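Putative Ribokinase II (Escherichia coli O6, PDB 3IQ0) binds ATP with magnesium and probably phosphorylates a sugar, perhaps ribose, as a member of the pfkB (ribokinase) family of carbohydrate kinases. Local coordinates at residues B[234-239]-B[264-269]; B[268-271]-B[275-278]. All blocks are in the same frame, centred on the assembly; numbering follows the deposited sequence.

Contact 1 of 2, residues B[234-239]-B[264-269]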
loop_
_atom_site.group_PDB
_atom_site.type_symbol
_atom_site.label_atom_id
_atom_site.label_comp_id
_atom_site.label_asym_id
_atom_site.label_seq_id
_atom_site.Cartn_x
_atom_site.Cartn_y
_atom_site.Cartn_z
ATOM N N ALA B 234 11.783 -33.388 5.090
ATOM C CA ALA B 234 12.086 -33.054 3.705
ATOM C C ALA B 234 12.810 -34.213 3.044
ATOM O O ALA B 234 13.390 -35.056 3.721
ATOM C CB ALA B 234 12.947 -31.798 3.642
ATOM N N SER B 235 12.777 -34.243 1.719
ATOM C CA SER B 235 13.428 -35.302 0.963
ATOM C C SER B 235 14.390 -34.750 -0.085
ATOM O O SER B 235 14.189 -33.658 -0.620
ATOM C CB SER B 235 12.375 -36.175 0.273
ATOM O OG SER B 235 11.480 -36.737 1.216
ATOM N N TYR B 236 15.440 -35.516 -0.366
ATOM C CA TYR B 236 16.441 -35.139 -1.358
ATOM C C TYR B 236 16.396 -36.172 -2.475
ATOM O O TYR B 236 16.281 -37.372 -2.211
ATOM C CB TYR B 236 17.838 -35.138 -0.733
ATOM C CG TYR B 236 18.958 -34.876 -1.723
ATOM C CD1 TYR B 236 19.390 -33.576 -1.992
ATOM C CD2 TYR B 236 19.582 -35.928 -2.392
ATOM C CE1 TYR B 236 20.419 -33.332 -2.900
ATOM C CE2 TYR B 236 20.607 -35.696 -3.301
ATOM C CZ TYR B 236 21.021 -34.399 -3.550
ATOM O OH TYR B 236 22.045 -34.168 -4.434
ATOM N N TYR B 237 16.496 -35.708 -3.716
ATOM C CA TYR B 237 16.465 -36.602 -4.869
ATOM C C TYR B 237 17.487 -36.215 -5.930
ATOM O O TYR B 237 17.542 -35.065 -6.361
ATOM C CB TYR B 237 15.079 -36.588 -5.521
ATOM C CG TYR B 237 13.945 -36.984 -4.612
ATOM C CD1 TYR B 237 13.730 -38.317 -4.271
ATOM C CD2 TYR B 237 13.077 -36.024 -4.097
ATOM C CE1 TYR B 237 12.674 -38.685 -3.437
ATOM C CE2 TYR B 237 12.022 -36.378 -3.263
ATOM C CZ TYR B 237 11.825 -37.708 -2.939
ATOM O OH TYR B 237 10.780 -38.053 -2.119
ATOM N N SER B 238 18.290 -37.186 -6.348
ATOM C CA SER B 238 19.282 -36.977 -7.397
ATOM C C SER B 238 19.284 -38.255 -8.228
ATOM O O SER B 238 18.736 -39.271 -7.801
ATOM C CB SER B 238 20.676 -36.728 -6.810
ATOM O OG SER B 238 21.166 -37.876 -6.144
ATOM N N ALA B 239 19.887 -38.212 -9.409
ATOM C CA ALA B 239 19.922 -39.396 -10.254
ATOM C C ALA B 239 20.647 -40.542 -9.552
ATOM O O ALA B 239 20.346 -41.713 -9.782
ATOM C CB ALA B 239 20.612 -39.077 -11.573
ATOM N N GLY B 264 17.529 -20.845 1.999
ATOM C CA GLY B 264 18.797 -20.162 2.204
ATOM C C GLY B 264 19.787 -21.095 2.869
ATOM O O GLY B 264 20.958 -21.161 2.480
ATOM N N ALA B 265 19.312 -21.820 3.878
ATOM C CA ALA B 265 20.156 -22.767 4.602
ATOM C C ALA B 265 20.752 -23.819 3.661
ATOM O O ALA B 265 21.949 -24.108 3.721
ATOM C CB ALA B 265 19.351 -23.445 5.695
ATOM N N TRP B 266 19.922 -24.389 2.793
ATOM C CA TRP B 266 20.410 -25.407 1.865
ATOM C C TRP B 266 21.513 -24.854 0.968
ATOM O O TRP B 266 22.630 -25.395 0.909
ATOM C CB TRP B 266 19.264 -25.949 0.991
ATOM C CG TRP B 266 19.767 -26.820 -0.143
ATOM C CD1 TRP B 266 20.123 -26.412 -1.402
ATOM C CD2 TRP B 266 20.076 -28.217 -0.073
ATOM N NE1 TRP B 266 20.639 -27.472 -2.117
ATOM C CE2 TRP B 266 20.623 -28.591 -1.322
ATOM C CE3 TRP B 266 19.949 -29.190 0.927
ATOM C CZ2 TRP B 266 21.040 -29.903 -1.597
ATOM C CZ3 TRP B 266 20.365 -30.496 0.651
ATOM C CH2 TRP B 266 20.903 -30.835 -0.598
ATOM N N ILE B 267 21.197 -23.771 0.272
ATOM C CA ILE B 267 22.141 -23.149 -0.642
ATOM C C ILE B 267 23.424 -22.701 0.049
ATOM O O ILE B 267 24.519 -22.908 -0.475
ATOM C CB ILE B 267 21.500 -21.942 -1.357
ATOM C CG1 ILE B 267 20.272 -22.404 -2.154
ATOM C CG2 ILE B 267 22.502 -21.297 -2.283
ATOM C CD1 ILE B 267 20.607 -23.348 -3.310
ATOM N N ALA B 268 23.298 -22.095 1.225
ATOM C CA ALA B 268 24.487 -21.631 1.942
ATOM C C ALA B 268 25.320 -22.801 2.458
ATOM O O ALA B 268 26.547 -22.803 2.338
ATOM C CB ALA B 268 24.082 -20.720 3.098
ATOM N N CYS B 269 24.660 -23.808 3.017
ATOM C CA CYS B 269 25.379 -24.965 3.545
ATOM C C CYS B 269 26.118 -25.698 2.448
ATOM O O CYS B 269 27.224 -26.201 2.660
ATOM C CB CYS B 269 24.422 -25.916 4.251
ATOM S SG CYS B 269 23.899 -25.290 5.835
#
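Tyr236 and Trp266 carry this contact by themselves, each reaching out from its own backbone so that two aromatic rims meet between strand 234-237 and helix 258-271. The backbones stay well apart, with 11.0 Å between Tyr236 CA and Trp266 CA, and the two buried side chains bridge that gap, crossing at about a right angle. The far corner of the indole does the touching: Trp266 CH2 comes up to the CD1-CE1 bond of Tyr236, 3.4 Å from each of the two atoms, and the adjoining Trp266 CZ2 is 3.7 Å from Tyr236 CE1. Neither ring lies over the face of the other. The centroids of the phenol and the six-membered indole ring are 5.6 Å apart and their planes make an angle of 32°, a tilted rim-to-rim pair and not a stack. In the ribokinase fold a central, mostly parallel sheet is flanked by helices; here the antiparallel strand 234-237, near one end of that sheet, is joined to a helix packed against it. The indole leaves its helix toward the sheet because chi1 of 170° sets CG opposite the backbone N; it also touches Ile226 and Glu224, about 10 Å from the bound ATP. Tyr236 OH is hydrogen-bonded to Glu224 on strand 224-228, while the phenol ring meets that of Phe243 on the edge strand.

Contact 2 of 2, residues B[268-271]-B[275-278]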
loop_
_atom_site.group_PDB
_atom_site.type_symbol
_atom_site.label_atom_id
_atom_site.label_comp_id
_atom_site.label_asym_id
_atom_site.label_seq_id
_atom_site.Cartn_x
_atom_site.Cartn_y
_atom_site.Cartn_z
ATOM N N ALA B 268 23.298 -22.095 1.225
ATOM C CA ALA B 268 24.487 -21.631 1.942
ATOM C C ALA B 268 25.320 -22.801 2.458
ATOM O O ALA B 268 26.547 -22.803 2.338
ATOM C CB ALA B 268 24.082 -20.720 3.098
ATOM N N CYS B 269 24.660 -23.808 3.017
ATOM C CA CYS B 269 25.379 -24.965 3.545
ATOM C C CYS B 269 26.118 -25.698 2.448
ATOM O O CYS B 269 27.224 -26.201 2.660
ATOM C CB CYS B 269 24.422 -25.916 4.251
ATOM S SG CYS B 269 23.899 -25.290 5.835
ATOM N N ARG B 270 25.503 -25.772 1.276
ATOM C CA ARG B 270 26.144 -26.426 0.150
ATOM C C ARG B 270 27.363 -25.603 -0.266
ATOM O O ARG B 270 28.390 -26.168 -0.634
ATOM C CB ARG B 270 25.152 -26.579 -1.009
ATOM C CG ARG B 270 24.072 -27.605 -0.712
ATOM C CD ARG B 270 24.660 -29.017 -0.645
ATOM N NE ARG B 270 24.771 -29.610 -1.975
ATOM C CZ ARG B 270 25.450 -30.718 -2.255
ATOM N NH1 ARG B 270 26.100 -31.371 -1.298
ATOM N NH2 ARG B 270 25.462 -31.183 -3.497
ATOM N N GLN B 271 27.255 -24.274 -0.192
ATOM C CA GLN B 271 28.386 -23.406 -0.544
ATOM C C GLN B 271 29.534 -23.606 0.443
ATOM O O GLN B 271 30.698 -23.381 0.108
ATOM C CB GLN B 271 27.995 -21.927 -0.532
ATOM C CG GLN B 271 27.233 -21.445 -1.762
ATOM C CD GLN B 271 27.871 -21.902 -3.064
ATOM O OE1 GLN B 271 27.547 -22.973 -3.585
ATOM N NE2 GLN B 271 28.789 -21.097 -3.591
ATOM N N ASP B 275 27.807 -32.041 2.533
ATOM C CA ASP B 275 27.311 -33.011 1.564
ATOM C C ASP B 275 25.786 -32.931 1.577
ATOM O O ASP B 275 25.207 -32.240 2.417
ATOM C CB ASP B 275 27.784 -34.446 1.872
ATOM C CG ASP B 275 27.349 -34.953 3.244
ATOM O OD1 ASP B 275 26.233 -34.643 3.701
ATOM O OD2 ASP B 275 28.134 -35.700 3.862
ATOM N N ALA B 276 25.132 -33.631 0.657
ATOM C CA ALA B 276 23.673 -33.593 0.583
ATOM C C ALA B 276 22.996 -33.965 1.896
ATOM O O ALA B 276 22.002 -33.357 2.276
ATOM C CB ALA B 276 23.183 -34.506 -0.532
ATOM N N HIS B 277 23.542 -34.955 2.589
ATOM C CA HIS B 277 22.990 -35.414 3.862
ATOM C C HIS B 277 23.077 -34.382 4.980
ATOM O O HIS B 277 22.129 -34.208 5.746
ATOM C CB HIS B 277 23.688 -36.703 4.299
ATOM C CG HIS B 277 23.196 -37.923 3.585
ATOM N ND1 HIS B 277 22.034 -38.573 3.942
ATOM C CD2 HIS B 277 23.678 -38.581 2.503
ATOM C CE1 HIS B 277 21.821 -39.578 3.110
ATOM N NE2 HIS B 277 22.803 -39.605 2.227
ATOM N N ARG B 278 24.217 -33.706 5.086
ATOM C CA ARG B 278 24.392 -32.690 6.115
ATOM C C ARG B 278 23.521 -31.475 5.807
ATOM O O ARG B 278 22.799 -30.975 6.671
ATOM C CB ARG B 278 25.857 -32.260 6.186
ATOM C CG ARG B 278 26.679 -32.998 7.214
ATOM C CD ARG B 278 26.660 -32.262 8.544
ATOM N NE ARG B 278 28.012 -32.081 9.065
ATOM C CZ ARG B 278 28.991 -31.472 8.399
ATOM N NH1 ARG B 278 28.769 -30.986 7.184
ATOM N NH2 ARG B 278 30.196 -31.353 8.941
#
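Arg270 lays one end of its guanidinium against the peptide that links Asp275 to Ala276, at the start of helix 276-290. Arg270 NH1 is 3.3 Å from Asp275 C and 3.1 Å from Ala276 N; the latter pair consists of two donors and is no hydrogen bond. The side chain is bent at chi2 (-68°) and chi3 (-84°), which turns the guanidinium toward the start of the next helix. Asp275 CA lies at the guanidinium edge, in its plane, and Ala276 CB is 4.4 Å from Arg270 NH1. The polar bonds of the arginine are made to other residues: NH1 donates to Phe274 O in the connecting turn, and NH2 forms a salt bridge with Glu224. Together these fix the guanidinium beside the short link between two consecutive helices, in which helix 258-271 ends and helix 276-290 begins. Asp275 is the N-cap of the second helix. Its OD1 accepts from Arg278 N at 2.6 Å, with an N-H...O angle of 162°, and the donor approaches nearly along the C-O axis. Asp275 OD1 is thus used to cap the first turn of its own helix, and it lies 6.0 Å from Arg270 NH1. Any attraction between these opposite charges is therefore probably long-range, and the arginine holds the turn through the carbonyl of Phe274 and through Glu224, not through a salt bridge to the capping aspartate.

How the contacts relate
Followed from the N terminus, the chain has already built most of the sheet when it reaches strand 234-237; it then forms the edge strand 242-245 and enters helix 258-271. Contact 1 closes this loop of 24 intervening residues, tying the sheet to the helix. Contact 2 starts on Ala268 and Cys269, where contact 1 ends, and closes a turn of only three residues into helix 276-290. The two loops are thus consecutive, overlapping by two residues without nesting. Their centres are 7 Å apart, and strand and both helices converge at Ala276: its CB lies 3.7 Å from Tyr236 CZ, its O 3.7 Å from Trp266 CZ3. Glu224 OE2 serves both Tyr236 OH and Arg270 NH2.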